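Local coordinates for protein purine nucleoside phosphorylase (PDB 1XFJ) that probably acts as a purine nucleoside phosphorylase of the YfiH/LACC1 family, splitting inosine or methylthioadenosine with phosphate and perhaps deaminating adenosine, at residues F25-G30 and I35-N40; V41-Q46 and D51-R56. One frame throughout, in Å; residues are numbered along the deposited sequence.

Interaction 1 of 2, residues F25-G30 and I35-N40; sequences FTRQGG and IYDSLN. With GOL (glycerol), chain D.
The loop pair R27 to G30 and S38 to L39 comes so close that the CA atoms of G30 and S38 are about 3.6 Å apart, an approach made possible by glycine. With only hydrogens on its CA, G30 lies directly against the backbone of S38 and L39 and directs a C-H at S38 O. The backbone N of G30 also approaches S38 OG, 2.5 Å away in the model, a bond too short and bent (128°) to be trusted in detail. A straighter bond joins L39 N to R27 O at 2.9 Å, the donor lying above the plane of the R27 carbonyl. All this lies within the long loop between strand 20-25 and helix 49-62, where an ST turn, with Q28 N donating to T26 OG1, bends the chain and L39 centres an inverse gamma turn. Leucine suits the place because its two branches fill it: CD1 lies against G30 CA and CD2 comes within 4.2 Å of F25 CB, while I59 of the helix touches both side chains. Water 1 bridges T26 O and L39 O. R27 starts away from the other segment, but a bend at chi3 (-57°) brings NH2 beside D37 CB, and water 2, in the guanidinium plane, links NH2 to I35 O; NH1 is held by E233 O. A glycerol, probably from the crystallisation liquor, bridges G29 N and D37 OD1.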
ATOM      1  N   PHE A  25       2.819   5.358   6.671  1.00  3.13           N
ATOM      2  CA  PHE A  25       2.571   5.548   8.090  1.00  3.64           C
ATOM      3  C   PHE A  25       2.703   4.285   8.923  1.00  3.13           C
ATOM      4  O   PHE A  25       2.676   3.166   8.401  1.00  3.10           O
ATOM      5  CB  PHE A  25       1.192   6.185   8.284  1.00  3.02           C
ATOM      6  CG  PHE A  25       1.121   7.596   7.778  1.00  3.04           C
ATOM      7  CD1 PHE A  25       1.598   8.645   8.558  1.00  3.52           C
ATOM      8  CD2 PHE A  25       0.666   7.867   6.489  1.00  4.87           C
ATOM      9  CE1 PHE A  25       1.631   9.948   8.061  1.00  3.89           C
ATOM     10  CE2 PHE A  25       0.694   9.165   5.979  1.00  3.59           C
ATOM     11  CZ  PHE A  25       1.180  10.210   6.768  1.00  4.15           C
ATOM     12  N   THR A  26       2.874   4.485  10.227  1.00  3.41           N
ATOM     13  CA  THR A  26       3.001   3.382  11.166  1.00  3.58           C
ATOM     14  C   THR A  26       1.721   3.319  11.993  1.00  4.19           C
ATOM     15  O   THR A  26       0.742   4.014  11.698  1.00  4.22           O
ATOM     16  CB  THR A  26       4.209   3.573  12.118  1.00  3.84           C
ATOM     17  OG1 THR A  26       3.927   4.620  13.055  1.00  3.85           O
ATOM     18  CG2 THR A  26       5.463   3.933  11.326  1.00  4.92           C
ATOM     19  N   ARG A  27       1.730   2.488  13.028  1.00  3.15           N
ATOM     20  CA  ARG A  27       0.568   2.340  13.892  1.00  3.05           C
ATOM     21  C   ARG A  27       0.568   3.416  14.976  1.00  3.11           C
ATOM     22  O   ARG A  27      -0.416   3.584  15.691  1.00  3.87           O
ATOM     23  CB  ARG A  27       0.582   0.958  14.554  1.00  3.18           C
ATOM     24  CG  ARG A  27       1.710   0.773  15.557  1.00  5.13           C
ATOM     25  CD  ARG A  27       1.661  -0.608  16.181  1.00  4.19           C
ATOM     26  NE  ARG A  27       0.377  -0.864  16.828  1.00  5.04           N
ATOM     27  CZ  ARG A  27      -0.017  -2.062  17.245  1.00  5.35           C
ATOM     28  NH1 ARG A  27       0.777  -3.112  17.083  1.00  5.68           N
ATOM     29  NH2 ARG A  27      -1.208  -2.214  17.813  1.00  4.92           N
ATOM     30  N   GLN A  28       1.670   4.152  15.082  1.00  3.10           N
ATOM     31  CA  GLN A  28       1.805   5.187  16.107  1.00  3.07           C
ATOM     32  C   GLN A  28       1.338   6.596  15.733  1.00  3.34           C
ATOM     33  O   GLN A  28       1.368   6.986  14.562  1.00  3.62           O
ATOM     34  CB  GLN A  28       3.264   5.242  16.579  1.00  3.55           C
ATOM     35  CG  GLN A  28       3.693   4.022  17.383  1.00  3.95           C
ATOM     36  CD  GLN A  28       5.110   4.133  17.920  1.00  4.32           C
ATOM     37  OE1 GLN A  28       5.595   5.230  18.198  1.00  6.36           O
ATOM     38  NE2 GLN A  28       5.776   2.993  18.087  1.00  3.04           N
ATOM     39  N   GLY A  29       0.890   7.343  16.745  1.00  3.15           N
ATOM     40  CA  GLY A  29       0.451   8.713  16.538  1.00  3.12           C
ATOM     41  C   GLY A  29      -1.043   8.979  16.492  1.00  3.92           C
ATOM     42  O   GLY A  29      -1.452  10.132  16.338  1.00  3.06           O
ATOM     43  N   GLY A  30      -1.849   7.932  16.642  1.00  3.17           N
ATOM     44  CA  GLY A  30      -3.296   8.085  16.585  1.00  3.96           C
ATOM     45  C   GLY A  30      -4.012   8.117  17.924  1.00  3.06           C
ATOM     46  O   GLY A  30      -3.403   8.382  18.958  1.00  3.02           O
ATOM     47  N   ILE A  35      -6.606  -3.301  20.193  1.00  6.84           N
ATOM     48  CA  ILE A  35      -5.901  -3.878  19.057  1.00  7.11           C
ATOM     49  C   ILE A  35      -5.650  -2.840  17.968  1.00  5.45           C
ATOM     50  O   ILE A  35      -4.776  -3.019  17.120  1.00  6.21           O
ATOM     51  CB  ILE A  35      -6.692  -5.057  18.444  1.00  8.23           C
ATOM     52  CG1 ILE A  35      -8.061  -4.577  17.963  1.00  7.40           C
ATOM     53  CG2 ILE A  35      -6.853  -6.164  19.475  1.00  8.67           C
ATOM     54  CD1 ILE A  35      -8.820  -5.616  17.156  1.00  9.79           C
ATOM     55  N   TYR A  36      -6.409  -1.749  18.000  1.00  4.63           N
ATOM     56  CA  TYR A  36      -6.273  -0.694  17.000  1.00  4.33           C
ATOM     57  C   TYR A  36      -5.297   0.386  17.458  1.00  4.88           C
ATOM     58  O   TYR A  36      -5.064   1.366  16.744  1.00  3.85           O
ATOM     59  CB  TYR A  36      -7.637  -0.048  16.741  1.00  3.31           C
ATOM     60  CG  TYR A  36      -8.727  -1.041  16.405  1.00  3.19           C
ATOM     61  CD1 TYR A  36      -8.717  -1.731  15.197  1.00  3.06           C
ATOM     62  CD2 TYR A  36      -9.758  -1.303  17.305  1.00  3.18           C
ATOM     63  CE1 TYR A  36      -9.709  -2.663  14.891  1.00  3.99           C
ATOM     64  CE2 TYR A  36     -10.753  -2.227  17.015  1.00  4.47           C
ATOM     65  CZ  TYR A  36     -10.724  -2.906  15.809  1.00  4.89           C
ATOM     66  OH  TYR A  36     -11.706  -3.830  15.535  1.00  4.97           O
ATOM     67  N   ASP A  37      -4.720   0.180  18.639  1.00  6.37           N
ATOM     68  CA  ASP A  37      -3.801   1.129  19.268  1.00 10.55           C
ATOM     69  C   ASP A  37      -3.210   2.234  18.399  1.00 15.29           C
ATOM     70  O   ASP A  37      -2.247   2.042  17.663  1.00 15.44           O
ATOM     71  CB  ASP A  37      -2.689   0.374  20.006  1.00 10.50           C
ATOM     72  CG  ASP A  37      -1.697   1.307  20.698  1.00 13.64           C
ATOM     73  OD1 ASP A  37      -2.078   2.440  21.066  1.00 10.46           O
ATOM     74  OD2 ASP A  37      -0.531   0.898  20.885  1.00 15.74           O
ATOM     75  N   SER A  38      -3.859   3.413  18.444  1.00 14.94           N
ATOM     76  CA  SER A  38      -3.421   4.679  17.870  1.00 12.20           C
ATOM     77  C   SER A  38      -3.931   4.847  16.443  1.00  8.00           C
ATOM     78  O   SER A  38      -5.077   5.218  16.177  1.00  9.00           O
ATOM     79  CB  SER A  38      -1.896   4.784  17.905  1.00 13.14           C
ATOM     80  OG  SER A  38      -1.482   6.093  18.256  1.00 20.00           O
ATOM     81  N   LEU A  39      -2.998   4.788  15.444  1.00  7.65           N
ATOM     82  CA  LEU A  39      -3.306   5.183  14.066  1.00  3.01           C
ATOM     83  C   LEU A  39      -3.992   4.250  13.074  1.00  4.01           C
ATOM     84  O   LEU A  39      -3.451   3.956  12.006  1.00  4.56           O
ATOM     85  CB  LEU A  39      -2.036   5.746  13.428  1.00  3.74           C
ATOM     86  CG  LEU A  39      -2.237   6.849  12.387  1.00  3.10           C
ATOM     87  CD1 LEU A  39      -2.868   8.072  13.043  1.00  5.87           C
ATOM     88  CD2 LEU A  39      -0.890   7.214  11.778  1.00  3.68           C
ATOM     89  N   ASN A  40      -5.211   3.842  13.403  1.00  3.07           N
ATOM     90  CA  ASN A  40      -5.991   2.968  12.536  1.00  3.16           C
ATOM     91  C   ASN A  40      -6.856   3.793  11.582  1.00  4.04           C
ATOM     92  O   ASN A  40      -7.694   4.584  12.020  1.00  5.52           O
ATOM     93  CB  ASN A  40      -6.874   2.055  13.390  1.00  3.14           C
ATOM     94  CG  ASN A  40      -7.884   1.287  12.567  1.00  3.11           C
ATOM     95  OD1 ASN A  40      -7.580   0.824  11.466  1.00  3.10           O
ATOM     96  ND2 ASN A  40      -9.091   1.133  13.105  1.00  3.06           N
TER
HETATM   97  C1  GOL D 271       1.136   4.457  20.082  1.00 18.37           C
HETATM   98  O1  GOL D 271       0.605   4.189  18.984  1.00 11.22           O
HETATM   99  C2  GOL D 271       0.611   5.319  21.039  1.00 20.20           C
HETATM  100  O2  GOL D 271       0.064   4.638  22.069  1.00 19.14           O
HETATM  101  C3  GOL D 271       0.764   6.457  20.664  1.00 18.05           C
HETATM  102  O3  GOL D 271       1.194   7.641  19.746  1.00 14.18           O
HETATM  103  O   HOH W   1      -1.505   4.186   9.742  1.00  3.53           O
HETATM  104  O   HOH W   2      -2.605  -4.830  18.254  1.00 24.75           O

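Interaction 2 of 2, residues V41-Q46 and D51-R56; sequences VGRGSQ and DVEENR
The guanidinium groups of R43 and R56 lie flat on one another, centres 3.2 Å apart and planes only 11° from parallel, each CZ over the centre of the other group. At the edge of the R43 group sits the carboxylate of E53, gripped side-on: R43 NE donates to E53 OE2 at 2.7 Å and R43 NH2 to E53 OE1 at 3.1 Å, each oxygen using its syn lone pair. This nearly coplanar salt bridge, its planes 26° apart, fixes the rotation of the R43 group. Its negative charge probably helps two positive groups to lie so close. R43 gets there with a chain extended from CG to NE, whereas R56 bends at chi3 (53°) to lay its group against the stack; its side chain also touches L70 and V72 of strand 70-72. Toward the turn, V52, branched and compact, packs its methyls on the backbone: CG1 against the carbonyl of V41, CG2 against G42 O. V41 CB meets the aliphatic CG of R56 at 4.1 Å. G42 O also accepts from S45 N and S45 OG, the serine hydroxyl reinforcing the type I beta turn from G42 to S45. The arrangement is that of a turn laid along the side of helix 49-62 and tied to it by a bidentate arginine-glutamate salt bridge, with a second arginine of the helix stacked on the first.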
ATOM      1  N   VAL A  41      -6.662   3.598  10.279  1.00  4.58           N
ATOM      2  CA  VAL A  41      -7.422   4.348   9.281  1.00  4.56           C
ATOM      3  C   VAL A  41      -8.514   3.524   8.596  1.00  5.58           C
ATOM      4  O   VAL A  41      -9.173   4.005   7.670  1.00  3.56           O
ATOM      5  CB  VAL A  41      -6.488   4.925   8.185  1.00  5.25           C
ATOM      6  CG1 VAL A  41      -5.475   5.877   8.808  1.00  5.63           C
ATOM      7  CG2 VAL A  41      -5.781   3.795   7.448  1.00  5.74           C
ATOM      8  N   GLY A  42      -8.718   2.296   9.068  1.00  4.29           N
ATOM      9  CA  GLY A  42      -9.721   1.421   8.479  1.00  5.80           C
ATOM     10  C   GLY A  42     -11.182   1.757   8.728  1.00  5.69           C
ATOM     11  O   GLY A  42     -11.737   1.433   9.781  1.00  4.87           O
ATOM     12  N   ARG A  43     -11.817   2.401   7.752  1.00  5.09           N
ATOM     13  CA  ARG A  43     -13.226   2.756   7.880  1.00  6.48           C
ATOM     14  C   ARG A  43     -14.111   1.507   7.867  1.00  7.87           C
ATOM     15  O   ARG A  43     -15.253   1.535   8.335  1.00  8.27           O
ATOM     16  CB  ARG A  43     -13.635   3.693   6.739  1.00  8.25           C
ATOM     17  CG  ARG A  43     -13.273   5.147   6.981  1.00  9.51           C
ATOM     18  CD  ARG A  43     -13.615   6.000   5.774  1.00 13.00           C
ATOM     19  NE  ARG A  43     -13.564   7.426   6.077  1.00 14.39           N
ATOM     20  CZ  ARG A  43     -13.755   8.384   5.176  1.00 16.23           C
ATOM     21  NH1 ARG A  43     -14.003   8.063   3.913  1.00 13.26           N
ATOM     22  NH2 ARG A  43     -13.716   9.660   5.540  1.00 16.76           N
ATOM     23  N   GLY A  44     -13.574   0.412   7.342  1.00  7.99           N
ATOM     24  CA  GLY A  44     -14.335  -0.823   7.277  1.00  8.99           C
ATOM     25  C   GLY A  44     -14.048  -1.745   8.446  1.00  8.44           C
ATOM     26  O   GLY A  44     -14.552  -2.869   8.496  1.00 11.05           O
ATOM     27  N   SER A  45     -13.239  -1.270   9.388  1.00  6.39           N
ATOM     28  CA  SER A  45     -12.879  -2.063  10.562  1.00  7.18           C
ATOM     29  C   SER A  45     -13.957  -1.975  11.635  1.00  6.33           C
ATOM     30  O   SER A  45     -14.960  -1.282  11.464  1.00  8.41           O
ATOM     31  CB  SER A  45     -11.544  -1.583  11.139  1.00  7.17           C
ATOM     32  OG  SER A  45     -11.683  -0.323  11.773  1.00  5.82           O
ATOM     33  N   GLN A  46     -13.742  -2.675  12.744  1.00  5.37           N
ATOM     34  CA  GLN A  46     -14.697  -2.684  13.843  1.00  6.71           C
ATOM     35  C   GLN A  46     -14.308  -1.720  14.963  1.00  5.62           C
ATOM     36  O   GLN A  46     -14.831  -1.788  16.075  1.00  6.54           O
ATOM     37  CB  GLN A  46     -14.850  -4.115  14.371  1.00  6.15           C
ATOM     38  CG  GLN A  46     -15.606  -5.020  13.399  1.00  8.00           C
ATOM     39  CD  GLN A  46     -15.513  -6.496  13.745  1.00 12.36           C
ATOM     40  OE1 GLN A  46     -14.487  -7.137  13.516  1.00 12.74           O
ATOM     41  NE2 GLN A  46     -16.585  -7.039  14.304  1.00 13.68           N
ATOM     42  N   ASP A  51     -12.925   7.569  16.044  1.00  3.52           N
ATOM     43  CA  ASP A  51     -11.479   7.512  16.223  1.00  3.65           C
ATOM     44  C   ASP A  51     -10.816   7.344  14.855  1.00  3.44           C
ATOM     45  O   ASP A  51      -9.809   7.989  14.562  1.00  3.27           O
ATOM     46  CB  ASP A  51     -11.081   6.354  17.158  1.00  3.87           C
ATOM     47  CG  ASP A  51     -11.369   6.651  18.630  1.00  5.31           C
ATOM     48  OD1 ASP A  51     -11.574   7.833  18.981  1.00  7.63           O
ATOM     49  OD2 ASP A  51     -11.377   5.703  19.445  1.00  5.21           O
ATOM     50  N   VAL A  52     -11.388   6.476  14.022  1.00  5.13           N
ATOM     51  CA  VAL A  52     -10.851   6.248  12.684  1.00  3.87           C
ATOM     52  C   VAL A  52     -10.817   7.568  11.923  1.00  4.50           C
ATOM     53  O   VAL A  52      -9.840   7.882  11.250  1.00  4.56           O
ATOM     54  CB  VAL A  52     -11.709   5.235  11.895  1.00  3.76           C
ATOM     55  CG1 VAL A  52     -11.235   5.166  10.451  1.00  3.06           C
ATOM     56  CG2 VAL A  52     -11.620   3.856  12.551  1.00  4.94           C
ATOM     57  N   GLU A  53     -11.886   8.350  12.034  1.00  5.47           N
ATOM     58  CA  GLU A  53     -11.927   9.636  11.353  1.00  4.45           C
ATOM     59  C   GLU A  53     -10.866  10.591  11.889  1.00  4.96           C
ATOM     60  O   GLU A  53     -10.275  11.363  11.127  1.00  3.03           O
ATOM     61  CB  GLU A  53     -13.317  10.259  11.487  1.00  7.70           C
ATOM     62  CG  GLU A  53     -14.361   9.536  10.653  1.00 10.45           C
ATOM     63  CD  GLU A  53     -13.967   9.463   9.186  1.00 15.15           C
ATOM     64  OE1 GLU A  53     -13.794  10.531   8.561  1.00 17.18           O
ATOM     65  OE2 GLU A  53     -13.824   8.338   8.658  1.00 13.14           O
ATOM     66  N   GLU A  54     -10.621  10.541  13.194  1.00  3.53           N
ATOM     67  CA  GLU A  54      -9.614  11.406  13.798  1.00  3.21           C
ATOM     68  C   GLU A  54      -8.234  11.003  13.299  1.00  3.10           C
ATOM     69  O   GLU A  54      -7.392  11.855  13.025  1.00  3.08           O
ATOM     70  CB  GLU A  54      -9.676  11.309  15.326  1.00  4.54           C
ATOM     71  CG  GLU A  54      -8.485  11.911  16.073  1.00  3.04           C
ATOM     72  CD  GLU A  54      -8.361  13.417  15.922  1.00  4.92           C
ATOM     73  OE1 GLU A  54      -9.358  14.069  15.553  1.00  4.65           O
ATOM     74  OE2 GLU A  54      -7.263  13.955  16.192  1.00  6.11           O
ATOM     75  N   ASN A  55      -8.001   9.702  13.169  1.00  3.39           N
ATOM     76  CA  ASN A  55      -6.707   9.239  12.685  1.00  3.07           C
ATOM     77  C   ASN A  55      -6.492   9.709  11.252  1.00  3.01           C
ATOM     78  O   ASN A  55      -5.407  10.172  10.898  1.00  3.33           O
ATOM     79  CB  ASN A  55      -6.609   7.716  12.772  1.00  3.08           C
ATOM     80  CG  ASN A  55      -6.653   7.219  14.202  1.00  3.06           C
ATOM     81  OD1 ASN A  55      -6.050   7.820  15.090  1.00  3.75           O
ATOM     82  ND2 ASN A  55      -7.360   6.116  14.433  1.00  3.27           N
ATOM     83  N   ARG A  56      -7.533   9.596  10.431  1.00  3.28           N
ATOM     84  CA  ARG A  56      -7.451  10.031   9.042  1.00  4.26           C
ATOM     85  C   ARG A  56      -7.173  11.532   8.975  1.00  4.80           C
ATOM     86  O   ARG A  56      -6.414  11.995   8.126  1.00  4.49           O
ATOM     87  CB  ARG A  56      -8.755   9.714   8.300  1.00  5.53           C
ATOM     88  CG  ARG A  56      -8.926   8.250   7.928  1.00  7.96           C
ATOM     89  CD  ARG A  56     -10.289   7.996   7.295  1.00 10.20           C
ATOM     90  NE  ARG A  56     -10.540   8.893   6.171  1.00 13.62           N
ATOM     91  CZ  ARG A  56     -10.566   8.515   4.898  1.00 13.92           C
ATOM     92  NH1 ARG A  56     -10.357   7.246   4.571  1.00 15.88           N
ATOM     93  NH2 ARG A  56     -10.796   9.411   3.949  1.00 15.82           N
TER

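In the fold
The two contacts follow one another along the chain, interaction 1 closing before interaction 2 opens, and their centres are 10 Å apart on the same side of the molecule. Three of the four segments belong to the loop that leaves strand 20-25, in the five-stranded mixed sheet; the fourth, 51-56, lies on helix 49-62, into which that loop leads. N40 and N55 join them: N55 ND2 probably donates to N40 O, and N40 ND2 is close to S45 OG, also a probable hydrogen bond. N55 OD1 accepts from V31 N as well. With one helix asparagine bonded at both V31 and N40, the loop folds back on the helix it leads into.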